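Long-range contact in beta-glucoside phosphorylase BglX (Unidentified, PDB 5VQE), which probably transfers glucose from beta-glucosides to phosphate through a covalent glucosyl-enzyme intermediate, as a phosphorylase of glycoside hydrolase family 3: residues 153-165 with 476-488. Sequence-based numbering, arbitrary orientation.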
loop_
_atom_site.group_PDB
_atom_site.type_symbol
_atom_site.label_atom_id
_atom_site.label_comp_id
_atom_site.label_asym_id
_atom_site.label_seq_id
_atom_site.Cartn_x
_atom_site.Cartn_y
_atom_site.Cartn_z
ATOM N N MET A 153 11.229 -9.326 3.807
ATOM C CA MET A 153 12.287 -10.106 4.440
ATOM C C MET A 153 12.012 -10.305 5.924
ATOM O O MET A 153 12.030 -11.436 6.422
ATOM C CB MET A 153 13.643 -9.421 4.268
ATOM C CG MET A 153 14.246 -9.468 2.905
ATOM S SD MET A 153 15.975 -8.934 2.960
ATOM C CE MET A 153 16.376 -8.986 1.210
ATOM N N ASN A 154 11.748 -9.219 6.644
ATOM C CA ASN A 154 11.722 -9.244 8.097
ATOM C C ASN A 154 10.294 -9.437 8.581
ATOM O O ASN A 154 9.486 -8.502 8.474
ATOM C CB ASN A 154 12.303 -7.944 8.656
ATOM C CG ASN A 154 12.587 -8.027 10.142
ATOM O OD1 ASN A 154 11.816 -8.610 10.907
ATOM N ND2 ASN A 154 13.702 -7.446 10.558
ATOM N N PRO A 155 9.935 -10.598 9.146
ATOM C CA PRO A 155 8.525 -10.844 9.505
ATOM C C PRO A 155 7.999 -10.000 10.666
ATOM O O PRO A 155 6.785 -10.025 10.912
ATOM C CB PRO A 155 8.507 -12.338 9.874
ATOM C CG PRO A 155 9.847 -12.881 9.465
ATOM C CD PRO A 155 10.795 -11.742 9.491
ATOM N N GLU A 156 8.846 -9.274 11.393
ATOM C CA GLU A 156 8.373 -8.399 12.457
ATOM C C GLU A 156 8.090 -6.987 11.967
ATOM O O GLU A 156 7.658 -6.141 12.761
ATOM C CB GLU A 156 9.394 -8.349 13.604
ATOM C CG GLU A 156 9.566 -9.672 14.341
ATOM C CD GLU A 156 8.310 -10.084 15.107
ATOM O OE1 GLU A 156 7.673 -9.204 15.727
ATOM O OE2 GLU A 156 7.960 -11.284 15.083
ATOM N N ASN A 157 8.322 -6.712 10.697
ATOM C CA ASN A 157 8.059 -5.380 10.167
ATOM C C ASN A 157 6.554 -5.187 10.031
ATOM O O ASN A 157 5.899 -5.980 9.337
ATOM C CB ASN A 157 8.745 -5.197 8.819
ATOM C CG ASN A 157 8.699 -3.768 8.338
ATOM O OD1 ASN A 157 7.677 -3.095 8.447
ATOM N ND2 ASN A 157 9.814 -3.290 7.803
ATOM N N PRO A 158 5.963 -4.172 10.666
ATOM C CA PRO A 158 4.505 -4.017 10.645
ATOM C C PRO A 158 3.946 -3.285 9.438
ATOM O O PRO A 158 2.722 -3.287 9.260
ATOM C CB PRO A 158 4.248 -3.191 11.914
ATOM C CG PRO A 158 5.430 -2.301 11.981
ATOM C CD PRO A 158 6.599 -3.145 11.513
ATOM N N ILE A 159 4.787 -2.644 8.629
ATOM C CA ILE A 159 4.324 -1.766 7.561
ATOM C C ILE A 159 4.595 -2.344 6.184
ATOM O O ILE A 159 4.216 -1.728 5.175
ATOM C CB ILE A 159 4.937 -0.355 7.706
ATOM C CG1 ILE A 159 4.121 0.694 6.949
ATOM C CG2 ILE A 159 6.395 -0.323 7.254
ATOM C CD1 ILE A 159 2.751 0.956 7.542
ATOM N N THR A 160 5.209 -3.527 6.108
ATOM C CA THR A 160 5.332 -4.267 4.860
ATOM C C THR A 160 4.270 -5.363 4.836
ATOM O O THR A 160 3.104 -5.085 4.543
ATOM C CB THR A 160 6.748 -4.824 4.719
ATOM O OG1 THR A 160 7.150 -5.451 5.946
ATOM C CG2 THR A 160 7.724 -3.686 4.397
ATOM N N ASN A 161 4.639 -6.595 5.175
ATOM C CA ASN A 161 3.660 -7.650 5.487
ATOM C C ASN A 161 2.752 -7.845 4.274
ATOM O O ASN A 161 3.259 -7.957 3.145
ATOM C CB ASN A 161 2.952 -7.259 6.779
ATOM C CG ASN A 161 2.292 -8.435 7.461
ATOM O OD1 ASN A 161 1.072 -8.634 7.364
ATOM N ND2 ASN A 161 3.095 -9.231 8.159
ATOM N N VAL A 162 1.428 -7.859 4.439
ATOM C CA VAL A 162 0.538 -8.171 3.327
ATOM C C VAL A 162 0.501 -7.087 2.263
ATOM O O VAL A 162 -0.102 -7.306 1.213
ATOM C CB VAL A 162 -0.906 -8.432 3.809
ATOM C CG1 VAL A 162 -0.954 -9.662 4.695
ATOM C CG2 VAL A 162 -1.488 -7.222 4.519
ATOM N N ARG A 163 1.112 -5.924 2.498
ATOM C CA ARG A 163 1.182 -4.907 1.454
ATOM C C ARG A 163 2.172 -5.274 0.358
ATOM O O ARG A 163 2.176 -4.623 -0.696
ATOM C CB ARG A 163 1.559 -3.550 2.053
ATOM C CG ARG A 163 0.525 -2.981 3.028
ATOM C CD ARG A 163 1.045 -1.710 3.677
ATOM N NE ARG A 163 0.972 -0.551 2.794
ATOM C CZ ARG A 163 1.726 0.537 2.922
ATOM N NH1 ARG A 163 2.631 0.616 3.895
ATOM N NH2 ARG A 163 1.588 1.541 2.071
ATOM N N THR A 164 3.005 -6.284 0.582
ATOM C CA THR A 164 3.991 -6.737 -0.385
ATOM C C THR A 164 3.491 -7.978 -1.113
ATOM O O THR A 164 2.517 -8.623 -0.718
ATOM C CB THR A 164 5.331 -7.065 0.290
ATOM O OG1 THR A 164 5.234 -8.327 0.963
ATOM C CG2 THR A 164 5.747 -5.993 1.284
ATOM N N TYR A 165 4.195 -8.315 -2.191
ATOM C CA TYR A 165 4.029 -9.582 -2.881
ATOM C C TYR A 165 4.897 -10.679 -2.273
ATOM O O TYR A 165 5.209 -11.669 -2.945
ATOM C CB TYR A 165 4.339 -9.418 -4.374
ATOM C CG TYR A 165 3.394 -8.473 -5.074
ATOM C CD1 TYR A 165 2.040 -8.762 -5.174
ATOM C CD2 TYR A 165 3.851 -7.285 -5.627
ATOM C CE1 TYR A 165 1.167 -7.895 -5.800
ATOM C CE2 TYR A 165 2.979 -6.412 -6.261
ATOM C CZ TYR A 165 1.643 -6.723 -6.338
ATOM O OH TYR A 165 0.778 -5.856 -6.957
ATOM N N PHE A 476 -5.144 -8.842 12.087
ATOM C CA PHE A 476 -4.215 -7.810 12.551
ATOM C C PHE A 476 -3.666 -7.095 11.323
ATOM O O PHE A 476 -2.741 -7.580 10.663
ATOM C CB PHE A 476 -3.133 -8.415 13.436
ATOM C CG PHE A 476 -3.635 -8.728 14.815
ATOM C CD1 PHE A 476 -3.418 -7.847 15.863
ATOM C CD2 PHE A 476 -4.395 -9.864 15.045
ATOM C CE1 PHE A 476 -3.916 -8.119 17.132
ATOM C CE2 PHE A 476 -4.900 -10.138 16.313
ATOM C CZ PHE A 476 -4.660 -9.261 17.352
ATOM N N LYS A 477 -4.261 -5.945 11.026
ATOM C CA LYS A 477 -4.066 -5.259 9.761
ATOM C C LYS A 477 -2.962 -4.223 9.887
ATOM O O LYS A 477 -2.679 -3.713 10.976
ATOM C CB LYS A 477 -5.361 -4.580 9.312
ATOM C CG LYS A 477 -5.775 -3.396 10.180
ATOM N N VAL A 478 -2.337 -3.920 8.749
ATOM C CA VAL A 478 -1.363 -2.841 8.691
ATOM C C VAL A 478 -2.073 -1.506 8.856
ATOM O O VAL A 478 -3.174 -1.292 8.327
ATOM C CB VAL A 478 -0.587 -2.880 7.364
ATOM C CG1 VAL A 478 0.349 -1.683 7.282
ATOM C CG2 VAL A 478 0.191 -4.183 7.220
ATOM N N SER A 479 -1.433 -0.587 9.572
ATOM C CA SER A 479 -1.948 0.771 9.681
ATOM C C SER A 479 -0.831 1.686 10.163
ATOM O O SER A 479 -0.098 1.338 11.096
ATOM C CB SER A 479 -3.150 0.836 10.631
ATOM O OG SER A 479 -3.882 2.031 10.431
ATOM N N SER A 480 -0.709 2.849 9.521
ATOM C CA SER A 480 0.302 3.837 9.874
ATOM C C SER A 480 0.391 4.029 11.383
ATOM O O SER A 480 -0.627 4.125 12.074
ATOM C CB SER A 480 -0.029 5.176 9.206
ATOM O OG SER A 480 -0.083 5.056 7.794
ATOM N N ASN A 481 1.627 4.080 11.886
ATOM C CA ASN A 481 1.954 4.454 13.263
ATOM C C ASN A 481 1.686 3.343 14.270
ATOM O O ASN A 481 1.555 3.616 15.469
ATOM C CB ASN A 481 1.213 5.725 13.694
ATOM C CG ASN A 481 1.552 6.921 12.822
ATOM O OD1 ASN A 481 2.630 7.504 12.942
ATOM N ND2 ASN A 481 0.636 7.290 11.937
ATOM N N GLN A 482 1.603 2.092 13.824
ATOM C CA GLN A 482 1.627 0.943 14.718
ATOM C C GLN A 482 3.044 0.390 14.747
ATOM O O GLN A 482 3.675 0.235 13.696
ATOM C CB GLN A 482 0.642 -0.134 14.260
ATOM C CG GLN A 482 -0.804 0.338 14.228
ATOM C CD GLN A 482 -1.742 -0.656 13.558
ATOM O OE1 GLN A 482 -1.332 -1.440 12.697
ATOM N NE2 GLN A 482 -3.014 -0.623 13.952
ATOM N N THR A 483 3.554 0.115 15.947
ATOM C CA THR A 483 4.866 -0.505 16.058
ATOM C C THR A 483 4.783 -2.026 16.029
ATOM O O THR A 483 5.823 -2.684 15.928
ATOM C CB THR A 483 5.596 -0.045 17.338
ATOM O OG1 THR A 483 5.368 -0.970 18.407
ATOM C CG2 THR A 483 5.153 1.359 17.766
ATOM N N THR A 484 3.577 -2.591 16.085
ATOM C CA THR A 484 3.401 -4.029 15.953
ATOM C C THR A 484 2.047 -4.340 15.326
ATOM O O THR A 484 1.072 -3.602 15.504
ATOM C CB THR A 484 3.511 -4.747 17.307
ATOM O OG1 THR A 484 3.858 -6.120 17.088
ATOM C CG2 THR A 484 2.191 -4.683 18.093
ATOM N N ILE A 485 2.010 -5.442 14.583
ATOM C CA ILE A 485 0.778 -6.129 14.222
ATOM C C ILE A 485 0.813 -7.564 14.735
ATOM O O ILE A 485 0.175 -8.452 14.177
ATOM C CB ILE A 485 0.524 -6.084 12.703
ATOM C CG1 ILE A 485 1.700 -6.702 11.949
ATOM C CG2 ILE A 485 0.262 -4.651 12.259
ATOM C CD1 ILE A 485 1.456 -6.861 10.450
ATOM N N ARG A 486 1.603 -7.790 15.779
ATOM C CA ARG A 486 1.642 -9.069 16.459
ATOM C C ARG A 486 0.289 -9.370 17.085
ATOM O O ARG A 486 -0.515 -8.476 17.371
ATOM C CB ARG A 486 2.716 -9.060 17.546
ATOM C CG ARG A 486 4.140 -8.956 17.019
ATOM C CD ARG A 486 4.702 -10.310 16.653
ATOM N NE ARG A 486 4.690 -11.213 17.794
ATOM C CZ ARG A 486 5.586 -11.194 18.774
ATOM N NH1 ARG A 486 6.582 -10.319 18.757
ATOM N NH2 ARG A 486 5.483 -12.057 19.773
ATOM N N LEU A 487 0.050 -10.657 17.301
ATOM C CA LEU A 487 -1.155 -11.098 17.979
ATOM C C LEU A 487 -1.207 -10.519 19.385
ATOM O O LEU A 487 -0.291 -10.728 20.186
ATOM C CB LEU A 487 -1.193 -12.623 18.028
ATOM C CG LEU A 487 -2.485 -13.282 17.559
ATOM C CD1 LEU A 487 -2.348 -14.790 17.672
ATOM C CD2 LEU A 487 -3.674 -12.789 18.370
ATOM N N VAL A 488 -2.272 -9.775 19.671
ATOM C CA VAL A 488 -2.545 -9.220 20.990
ATOM C C VAL A 488 -3.932 -9.696 21.395
ATOM O O VAL A 488 -4.879 -9.595 20.607
ATOM C CB VAL A 488 -2.464 -7.680 20.984
ATOM C CG1 VAL A 488 -2.876 -7.096 22.334
ATOM C CG2 VAL A 488 -1.058 -7.224 20.616
HETATM O O HOH W 1 4.589 -6.424 14.061
HETATM O O HOH W 2 0.911 -1.375 10.668
HETATM O O HOH W 3 -1.403 -7.803 8.345
#
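The nearest CA atoms across the two irregular loops are those of Pro-158 and Thr-484, 5.4 Å apart, 153-165 having a type I turn at Asn-154 to Asn-157 and 476-488 a type II turn at Ser-479 to Gln-482. Pro-158 sets CB and CG of its ring against 476-488, CG 3.5 Å from Gln-482 O. Val-478 points toward 153-165 and straddles Pro-158 O with both methyls; its CG1, anti to the backbone N (chi1 176°), meets Ile-159 CD1 at 3.6 Å and also the CD methylene of Arg-163. Ile-485 reaches in from the opposite direction to Asn-161, its CD1 3.5 Å from the amide carbon CG. Two waters bridge the backbones, one joining Glu-156 O weakly to Ile-485 N, another Pro-158 O to Ser-479 N; a third ties the side-chain OD1 of Asn-161 to Phe-476 O. Farther along, Glu-156 OE1 forms a salt bridge with Arg-486 NH1 (3.4 Å), the hydrogen bond within it weak, carboxylate and guanidinium planes nearly perpendicular at 89°; NH2 of this arginine pairs with Asp-519. A leucine in place of Arg-486 would probably leave both Glu-156 and Asp-519 without this cationic mate. Arg-163 bends at chi3 (77°), giving NH1 to Ile-159 O at 3.1 Å, NE to Glu-94 and NH2 to O3 of the bound fluoroglucose; Val-478 thus touches the aliphatic part of a side chain that binds the sugar. The contact joins the loop between strand 143-144 and helix 169-184 of the TIM-barrel-type domain, backed by helix 113-119 at Val-162, to the loop following strand 469-475 of the C-terminal mixed sheet.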